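Local coordinates for 2-C-methyl-D-erythritol 4-phosphate cytidylyltransferase (Neisseria gonorrhoeae, PDB 1VGW), which probably catalyses the transfer of a cytidylyl group from CTP to 2-C-methyl-D-erythritol 4-phosphate in isoprenoid biosynthesis, releasing diphosphate, at residues A112-L117 / Q165-Q170; A139-D144 / L205-A210; D144-A149 / A156-S161. One frame throughout, in Å; residues are numbered along the deposited sequence.

Contact 1: residues A112-L117 / Q165-Q170; sequences AARCCL and QAQTPQ
Arg114 and Thr168 bring the two backbones nearest, with 7.9 Å between their CA atoms, and side chains fill that gap. Residues 112-117 form a loop. Residues 165-170 run along a strand, turn a corner at Thr168 and enter the next strand through a cis peptide bond before Pro169. The Arg114 side chain does most of the bridging. Its chain is extended from CG to NE, and it crosses Thr168 obliquely on its way to Gln167. Arg114 CD passes 3.4 Å from Thr168 OG1. Chi1 of 73° sets that hydroxyl between the backbone N and the carbonyl carbon of Thr168, and it bonds to the backbone N of Asp111. Beyond it, the guanidinium covers the backbone just before the corner. Gln167 CA lies over the centre of one face, 3.9 Å above the plane. The Gln167 chain crosses Arg114 at about a right angle, and its CG is 4.0 Å from Arg114 NH1. A water lies in plane at the guanidinium edge and accepts from Arg114 NH1 and from Gln167 NE2. In this GT-A type fold the loop follows central strand 106-109, and the corner joins two strands of the mixed sheet. Arg114 NE forms a salt bridge with Asp111, NH2 one with Asp144 of the second subunit, and NH1 bonds to O of Asn212, whose ND2 bonds to Gln167 OE1 and Thr168 O, just before and at the corner. Lys214, predicted to position the substrate MEP, has its side chain about 4 Å from that of Arg114. Leu117 and Pro169 meet tip to tip, with CD1 of Leu117 4.2 Å from CD of Pro169. Inside the second segment, Gln170 NE2 donates to Gln167 O at 3.2 Å, linking residues before and after the corner.

Contact 2: residues A139-D144 / L205-A210; sequences AVPVAD and LIQGDA
Ala139 holds residues 205-210 with both its backbone polar atoms. Its N donates to Ile206 O at 2.8 Å, and its O accepts from Gly208 N at the same distance. Gln207 CA adds a CA-H...O contact of 3.5 Å to the same oxygen. Two bonds to residues flanking Gln207 make a parallel bridge between Ala139 and Gln207. It joins strands 136-141 and 204-207 of the mixed sheet in this GT-A type fold. The short strand segments cross at 80°. Outside the bonds, Leu205 CD2 packs on Ala139 CB at 3.8 Å. Val140 CG1 lies 3.7 Å from Asp209 N, where the chain passes on from Gly208. The Gln207 side chain starts away from residues 139-144, but chi2 of 64° bends it back. Its amide then spans two residues: OE1 comes within 3.6 Å of Pro141 CD, where the two side chains cross at about a right angle, and NE2 is beside Val140 CG1. Trp164 of strand 163-167 touches both Pro141 and Gln207.

Contact 3: residues D144-A149 / A156-S161; sequences DTLKRA and ATVDRS
The guanidinium of Arg160 lies obliquely beside the peptide that joins Asp144 and Thr145, with Arg160 NE 4.3 Å from Thr145 N. Arg160 is predicted to position MEP for nucleophilic attack. The charged ends of Asp144 and Arg160 are not in contact, with 6.8 Å between Asp144 OD2 and Arg160 NH2. Arg160 CB also rests 4.3 Å from Leu146 CD1. The backbones pair as an antiparallel beta hairpin. Arg148 N donates to Ala156 O at 2.8 Å, and Val158 N to Leu146 O at 2.9 Å. Lys147 and Thr157 are a non-hydrogen-bonded pair whose side chains lie side by side and point the same way. Chi2 of -65° folds the lysine chain, bringing CD within 3.4 Å of Thr157 OG1, and NZ donates to that hydroxyl at 3.0 Å. Acidic side chains of the second subunit complete this cluster: Asp191 and Glu197 form salt bridges with NZ, and Glu197 also bonds to the Thr157 hydroxyl. Leu146, Val158, Arg148 and Ala156 use the other face. There Leu146 CB meets Val158 CG1 at 4.1 Å. The hairpin is strands 146-149 and 154-158, an arm well away from the chain's centre. Residues 146-148 pair antiparallel with a strand of the second subunit, so the sheet continues across the dimer interface.

How the contacts relate
Along the chain, the segments of contacts 1 and 2 alternate, while contact 3 is nested inside the loops that both close. Contacts 1 and 2 have centres 12 Å apart and share the mixed sheet. Strand 136-141 lies beside strands 163-167 and 169-173 there, and Gln165 N probably bonds to Val140 O. Contact 3 lies farther out, about 16 Å from the centre of contact 2 and 24 Å from that of contact 1. It shares Asp144 with contact 2, where strand 136-141 leads on to the hairpin. All three contacts touch the second subunit, so the sequence from sheet to arm links each chain's core to its dimer partner.

Contact 1: residues A112-L117 / Q165-Q170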
loop_
_atom_site.group_PDB
_atom_site.type_symbol
_atom_site.label_atom_id
_atom_site.label_comp_id
_atom_site.label_asym_id
_atom_site.label_seq_id
_atom_site.Cartn_x
_atom_site.Cartn_y
_atom_site.Cartn_z
ATOM N N ALA B 112 -10.043 0.964 14.676
ATOM C CA ALA B 112 -11.234 1.788 14.523
ATOM C C ALA B 112 -11.313 2.540 13.195
ATOM O O ALA B 112 -12.396 2.885 12.703
ATOM C CB ALA B 112 -11.238 2.879 15.627
ATOM N N ALA B 113 -10.194 2.816 12.531
ATOM C CA ALA B 113 -10.198 3.495 11.270
ATOM C C ALA B 113 -10.128 2.607 10.053
ATOM O O ALA B 113 -9.949 3.193 8.962
ATOM C CB ALA B 113 -9.062 4.525 11.208
ATOM N N ARG B 114 -10.167 1.302 10.145
ATOM C CA ARG B 114 -10.124 0.452 8.924
ATOM C C ARG B 114 -11.591 0.058 8.674
ATOM O O ARG B 114 -12.062 -1.038 8.999
ATOM C CB ARG B 114 -9.200 -0.718 9.044
ATOM C CG ARG B 114 -7.707 -0.505 8.953
ATOM C CD ARG B 114 -6.901 -1.793 8.980
ATOM N NE ARG B 114 -5.501 -1.589 9.318
ATOM C CZ ARG B 114 -4.503 -1.469 8.438
ATOM N NH1 ARG B 114 -4.708 -1.525 7.130
ATOM N NH2 ARG B 114 -3.249 -1.317 8.857
ATOM N N CYS B 115 -12.306 0.996 8.004
ATOM C CA CYS B 115 -13.718 0.846 7.791
ATOM C C CYS B 115 -14.146 0.226 6.503
ATOM O O CYS B 115 -15.365 0.200 6.230
ATOM C CB CYS B 115 -14.490 2.154 8.042
ATOM S SG CYS B 115 -13.997 3.567 6.986
ATOM N N CYS B 116 -13.261 -0.315 5.714
ATOM C CA CYS B 116 -13.621 -0.933 4.445
ATOM C C CYS B 116 -13.194 -2.387 4.387
ATOM O O CYS B 116 -13.014 -2.944 3.306
ATOM C CB CYS B 116 -12.974 -0.125 3.300
ATOM S SG CYS B 116 -13.740 1.544 3.157
ATOM N N LEU B 117 -13.052 -3.022 5.553
ATOM C CA LEU B 117 -12.668 -4.427 5.611
ATOM C C LEU B 117 -13.721 -5.296 4.935
ATOM O O LEU B 117 -14.829 -5.413 5.461
ATOM C CB LEU B 117 -12.596 -4.815 7.115
ATOM C CG LEU B 117 -12.566 -6.336 7.386
ATOM C CD1 LEU B 117 -11.235 -6.906 6.942
ATOM C CD2 LEU B 117 -12.927 -6.662 8.819
ATOM N N GLN B 165 2.894 -6.962 4.368
ATOM C CA GLN B 165 2.488 -5.825 5.178
ATOM C C GLN B 165 1.288 -6.236 6.042
ATOM O O GLN B 165 0.289 -6.677 5.492
ATOM C CB GLN B 165 2.048 -4.643 4.307
ATOM C CG GLN B 165 3.067 -4.216 3.282
ATOM C CD GLN B 165 2.403 -3.584 2.063
ATOM O OE1 GLN B 165 2.001 -2.426 2.096
ATOM N NE2 GLN B 165 2.294 -4.383 1.004
ATOM N N ALA B 166 1.380 -6.050 7.350
ATOM C CA ALA B 166 0.316 -6.434 8.244
ATOM C C ALA B 166 -0.875 -5.488 8.195
ATOM O O ALA B 166 -0.708 -4.258 8.044
ATOM C CB ALA B 166 0.896 -6.487 9.661
ATOM N N GLN B 167 -2.071 -6.006 8.293
ATOM C CA GLN B 167 -3.329 -5.280 8.391
ATOM C C GLN B 167 -4.002 -5.749 9.693
ATOM O O GLN B 167 -3.254 -6.183 10.603
ATOM C CB GLN B 167 -4.247 -5.552 7.214
ATOM C CG GLN B 167 -3.692 -5.141 5.869
ATOM C CD GLN B 167 -4.659 -5.265 4.718
ATOM O OE1 GLN B 167 -5.447 -6.230 4.615
ATOM N NE2 GLN B 167 -4.601 -4.279 3.810
ATOM N N THR B 168 -5.272 -5.522 9.884
ATOM C CA THR B 168 -6.050 -5.992 11.012
ATOM C C THR B 168 -7.339 -6.539 10.411
ATOM O O THR B 168 -7.595 -6.237 9.212
ATOM C CB THR B 168 -6.294 -4.947 12.070
ATOM O OG1 THR B 168 -7.252 -4.004 11.593
ATOM C CG2 THR B 168 -5.037 -4.190 12.517
ATOM N N PRO B 169 -8.119 -7.362 11.097
ATOM C CA PRO B 169 -7.929 -7.773 12.461
ATOM C C PRO B 169 -6.824 -8.776 12.645
ATOM O O PRO B 169 -6.333 -9.337 11.648
ATOM C CB PRO B 169 -9.288 -8.412 12.843
ATOM C CG PRO B 169 -10.226 -8.062 11.735
ATOM C CD PRO B 169 -9.336 -8.026 10.501
ATOM N N GLN B 170 -6.301 -8.868 13.842
ATOM C CA GLN B 170 -5.277 -9.832 14.280
ATOM C C GLN B 170 -6.001 -10.732 15.320
ATOM O O GLN B 170 -6.450 -10.185 16.330
ATOM C CB GLN B 170 -4.085 -9.111 14.953
ATOM C CG GLN B 170 -3.499 -8.092 13.941
ATOM C CD GLN B 170 -2.038 -7.782 14.071
ATOM O OE1 GLN B 170 -1.367 -7.882 15.088
ATOM N NE2 GLN B 170 -1.425 -7.274 12.967
HETATM O O HOH W 1 -2.630 -1.783 4.606
#

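Contact 2: residues A139-D144 / L205-A210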
loop_
_atom_site.group_PDB
_atom_site.type_symbol
_atom_site.label_atom_id
_atom_site.label_comp_id
_atom_site.label_asym_id
_atom_site.label_seq_id
_atom_site.Cartn_x
_atom_site.Cartn_y
_atom_site.Cartn_z
ATOM N N ALA B 139 -3.013 -9.873 5.955
ATOM C CA ALA B 139 -1.782 -9.158 5.496
ATOM C C ALA B 139 -1.685 -9.289 3.976
ATOM O O ALA B 139 -2.460 -10.108 3.410
ATOM C CB ALA B 139 -0.586 -9.743 6.199
ATOM N N VAL B 140 -0.929 -8.441 3.326
ATOM C CA VAL B 140 -0.719 -8.482 1.879
ATOM C C VAL B 140 0.771 -8.465 1.535
ATOM O O VAL B 140 1.581 -7.753 2.148
ATOM C CB VAL B 140 -1.410 -7.313 1.135
ATOM C CG1 VAL B 140 -2.919 -7.302 1.404
ATOM C CG2 VAL B 140 -0.814 -5.963 1.467
ATOM N N PRO B 141 1.187 -9.187 0.508
ATOM C CA PRO B 141 2.596 -9.222 0.141
ATOM C C PRO B 141 3.097 -7.870 -0.305
ATOM O O PRO B 141 2.295 -7.104 -0.865
ATOM C CB PRO B 141 2.659 -10.245 -0.989
ATOM C CG PRO B 141 1.395 -11.026 -0.899
ATOM C CD PRO B 141 0.370 -10.051 -0.355
ATOM N N VAL B 142 4.349 -7.535 0.007
ATOM C CA VAL B 142 4.944 -6.264 -0.429
ATOM C C VAL B 142 5.235 -6.349 -1.922
ATOM O O VAL B 142 6.071 -7.142 -2.312
ATOM C CB VAL B 142 6.267 -5.999 0.302
ATOM C CG1 VAL B 142 6.953 -4.745 -0.280
ATOM C CG2 VAL B 142 6.021 -5.785 1.799
ATOM N N ALA B 143 4.504 -5.650 -2.767
ATOM C CA ALA B 143 4.718 -5.734 -4.198
ATOM C C ALA B 143 5.747 -4.787 -4.803
ATOM O O ALA B 143 6.286 -5.162 -5.851
ATOM C CB ALA B 143 3.360 -5.567 -4.912
ATOM N N ASP B 144 6.037 -3.634 -4.254
ATOM C CA ASP B 144 7.006 -2.679 -4.816
ATOM C C ASP B 144 8.406 -2.821 -4.234
ATOM O O ASP B 144 8.556 -3.164 -3.053
ATOM C CB ASP B 144 6.516 -1.239 -4.480
ATOM C CG ASP B 144 5.281 -0.810 -5.232
ATOM O OD1 ASP B 144 4.518 0.022 -4.677
ATOM O OD2 ASP B 144 5.055 -1.291 -6.377
ATOM N N LEU B 205 -0.261 -16.299 8.302
ATOM C CA LEU B 205 -0.471 -15.099 7.498
ATOM C C LEU B 205 -1.638 -15.426 6.524
ATOM O O LEU B 205 -1.488 -16.334 5.698
ATOM C CB LEU B 205 0.726 -14.663 6.662
ATOM C CG LEU B 205 1.868 -13.969 7.386
ATOM C CD1 LEU B 205 3.179 -14.148 6.635
ATOM C CD2 LEU B 205 1.603 -12.492 7.649
ATOM N N ILE B 206 -2.737 -14.700 6.664
ATOM C CA ILE B 206 -3.923 -14.874 5.802
ATOM C C ILE B 206 -4.090 -13.637 4.898
ATOM O O ILE B 206 -3.869 -12.471 5.266
ATOM C CB ILE B 206 -5.148 -15.093 6.673
ATOM C CG1 ILE B 206 -5.041 -16.500 7.368
ATOM C CG2 ILE B 206 -6.472 -14.984 5.981
ATOM C CD1 ILE B 206 -4.883 -16.281 8.873
ATOM N N GLN B 207 -4.380 -13.867 3.638
ATOM C CA GLN B 207 -4.530 -12.855 2.624
ATOM C C GLN B 207 -5.585 -11.829 2.972
ATOM O O GLN B 207 -6.744 -12.163 3.208
ATOM C CB GLN B 207 -4.833 -13.481 1.264
ATOM C CG GLN B 207 -5.056 -12.525 0.146
ATOM C CD GLN B 207 -3.904 -11.639 -0.275
ATOM O OE1 GLN B 207 -2.695 -11.956 -0.204
ATOM N NE2 GLN B 207 -4.295 -10.471 -0.798
ATOM N N GLY B 208 -5.184 -10.549 3.003
ATOM C CA GLY B 208 -6.124 -9.474 3.310
ATOM C C GLY B 208 -6.742 -8.908 2.031
ATOM O O GLY B 208 -7.279 -9.654 1.208
ATOM N N ASP B 209 -6.608 -7.595 1.846
ATOM C CA ASP B 209 -7.176 -6.930 0.676
ATOM C C ASP B 209 -6.732 -5.482 0.540
ATOM O O ASP B 209 -6.680 -4.718 1.509
ATOM C CB ASP B 209 -8.711 -6.995 0.831
ATOM C CG ASP B 209 -9.466 -6.554 -0.400
ATOM O OD1 ASP B 209 -10.003 -7.421 -1.126
ATOM O OD2 ASP B 209 -9.549 -5.325 -0.625
ATOM N N ALA B 210 -6.618 -5.009 -0.707
ATOM C CA ALA B 210 -6.217 -3.666 -1.028
ATOM C C ALA B 210 -7.190 -2.588 -0.565
ATOM O O ALA B 210 -6.789 -1.441 -0.359
ATOM C CB ALA B 210 -6.028 -3.510 -2.546
#

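Contact 3: residues D144-A149 / A156-S161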
loop_
_atom_site.group_PDB
_atom_site.type_symbol
_atom_site.label_atom_id
_atom_site.label_comp_id
_atom_site.label_asym_id
_atom_site.label_seq_id
_atom_site.Cartn_x
_atom_site.Cartn_y
_atom_site.Cartn_z
ATOM N N ASP B 144 6.037 -3.634 -4.254
ATOM C CA ASP B 144 7.006 -2.679 -4.816
ATOM C C ASP B 144 8.406 -2.821 -4.234
ATOM O O ASP B 144 8.556 -3.164 -3.053
ATOM C CB ASP B 144 6.516 -1.239 -4.480
ATOM C CG ASP B 144 5.281 -0.810 -5.232
ATOM O OD1 ASP B 144 4.518 0.022 -4.677
ATOM O OD2 ASP B 144 5.055 -1.291 -6.377
ATOM N N THR B 145 9.448 -2.413 -4.948
ATOM C CA THR B 145 10.820 -2.394 -4.424
ATOM C C THR B 145 10.948 -1.521 -3.177
ATOM O O THR B 145 10.455 -0.392 -3.164
ATOM C CB THR B 145 11.764 -1.808 -5.506
ATOM O OG1 THR B 145 11.727 -2.667 -6.659
ATOM C CG2 THR B 145 13.177 -1.643 -4.990
ATOM N N LEU B 146 11.610 -2.008 -2.139
ATOM C CA LEU B 146 11.792 -1.303 -0.883
ATOM C C LEU B 146 13.169 -0.608 -0.861
ATOM O O LEU B 146 14.163 -1.167 -1.275
ATOM C CB LEU B 146 11.722 -2.225 0.330
ATOM C CG LEU B 146 10.445 -2.917 0.721
ATOM C CD1 LEU B 146 10.705 -3.951 1.835
ATOM C CD2 LEU B 146 9.397 -1.918 1.232
ATOM N N LYS B 147 13.198 0.601 -0.300
ATOM C CA LYS B 147 14.425 1.348 -0.184
ATOM C C LYS B 147 14.606 1.800 1.273
ATOM O O LYS B 147 13.621 2.057 1.943
ATOM C CB LYS B 147 14.426 2.602 -1.088
ATOM C CG LYS B 147 13.958 2.454 -2.521
ATOM C CD LYS B 147 14.845 1.574 -3.388
ATOM C CE LYS B 147 14.788 1.898 -4.846
ATOM N NZ LYS B 147 15.563 1.055 -5.771
ATOM N N ARG B 148 15.839 1.901 1.734
ATOM C CA ARG B 148 16.154 2.496 3.043
ATOM C C ARG B 148 16.636 3.945 2.784
ATOM O O ARG B 148 17.382 4.238 1.836
ATOM C CB ARG B 148 17.288 1.711 3.716
ATOM C CG ARG B 148 17.383 1.757 5.210
ATOM C CD ARG B 148 18.551 0.878 5.758
ATOM N NE ARG B 148 18.160 -0.541 5.788
ATOM C CZ ARG B 148 17.230 -1.012 6.635
ATOM N NH1 ARG B 148 16.612 -0.253 7.526
ATOM N NH2 ARG B 148 16.888 -2.287 6.564
ATOM N N ALA B 149 16.233 4.876 3.607
ATOM C CA ALA B 149 16.571 6.268 3.496
ATOM C C ALA B 149 17.526 6.787 4.562
ATOM O O ALA B 149 17.343 6.497 5.756
ATOM C CB ALA B 149 15.258 7.082 3.705
ATOM N N ALA B 156 20.091 2.360 0.412
ATOM C CA ALA B 156 20.091 0.942 0.120
ATOM C C ALA B 156 18.777 0.469 -0.486
ATOM O O ALA B 156 17.710 1.030 -0.215
ATOM C CB ALA B 156 20.272 0.178 1.471
ATOM N N THR B 157 18.883 -0.578 -1.307
ATOM C CA THR B 157 17.649 -1.241 -1.767
ATOM C C THR B 157 17.499 -2.490 -0.871
ATOM O O THR B 157 18.458 -3.288 -0.796
ATOM C CB THR B 157 17.803 -1.651 -3.238
ATOM O OG1 THR B 157 17.516 -0.494 -4.062
ATOM C CG2 THR B 157 16.886 -2.780 -3.625
ATOM N N VAL B 158 16.379 -2.677 -0.186
ATOM C CA VAL B 158 16.216 -3.859 0.669
ATOM C C VAL B 158 15.336 -4.910 0.033
ATOM O O VAL B 158 14.300 -4.684 -0.563
ATOM C CB VAL B 158 15.937 -3.541 2.119
ATOM C CG1 VAL B 158 15.346 -2.169 2.318
ATOM C CG2 VAL B 158 15.051 -4.578 2.801
ATOM N N ASP B 159 15.797 -6.148 0.086
ATOM C CA ASP B 159 15.166 -7.318 -0.523
ATOM C C ASP B 159 13.749 -7.547 -0.020
ATOM O O ASP B 159 13.520 -7.590 1.194
ATOM C CB ASP B 159 16.072 -8.503 -0.178
ATOM C CG ASP B 159 15.670 -9.791 -0.808
ATOM O OD1 ASP B 159 14.822 -9.831 -1.723
ATOM O OD2 ASP B 159 16.244 -10.806 -0.352
ATOM N N ARG B 160 12.790 -7.647 -0.949
ATOM C CA ARG B 160 11.393 -7.783 -0.590
ATOM C C ARG B 160 10.897 -9.232 -0.636
ATOM O O ARG B 160 9.791 -9.557 -0.199
ATOM C CB ARG B 160 10.530 -6.810 -1.336
ATOM C CG ARG B 160 9.843 -7.144 -2.605
ATOM C CD ARG B 160 10.555 -6.838 -3.869
ATOM N NE ARG B 160 9.789 -6.732 -5.085
ATOM C CZ ARG B 160 8.839 -7.509 -5.563
ATOM N NH1 ARG B 160 8.393 -8.605 -4.926
ATOM N NH2 ARG B 160 8.300 -7.220 -6.732
ATOM N N SER B 161 11.709 -10.136 -1.116
ATOM C CA SER B 161 11.379 -11.558 -1.221
ATOM C C SER B 161 10.788 -12.131 0.045
ATOM O O SER B 161 11.302 -11.980 1.145
ATOM C CB SER B 161 12.718 -12.268 -1.578
ATOM O OG SER B 161 12.518 -13.649 -1.652
#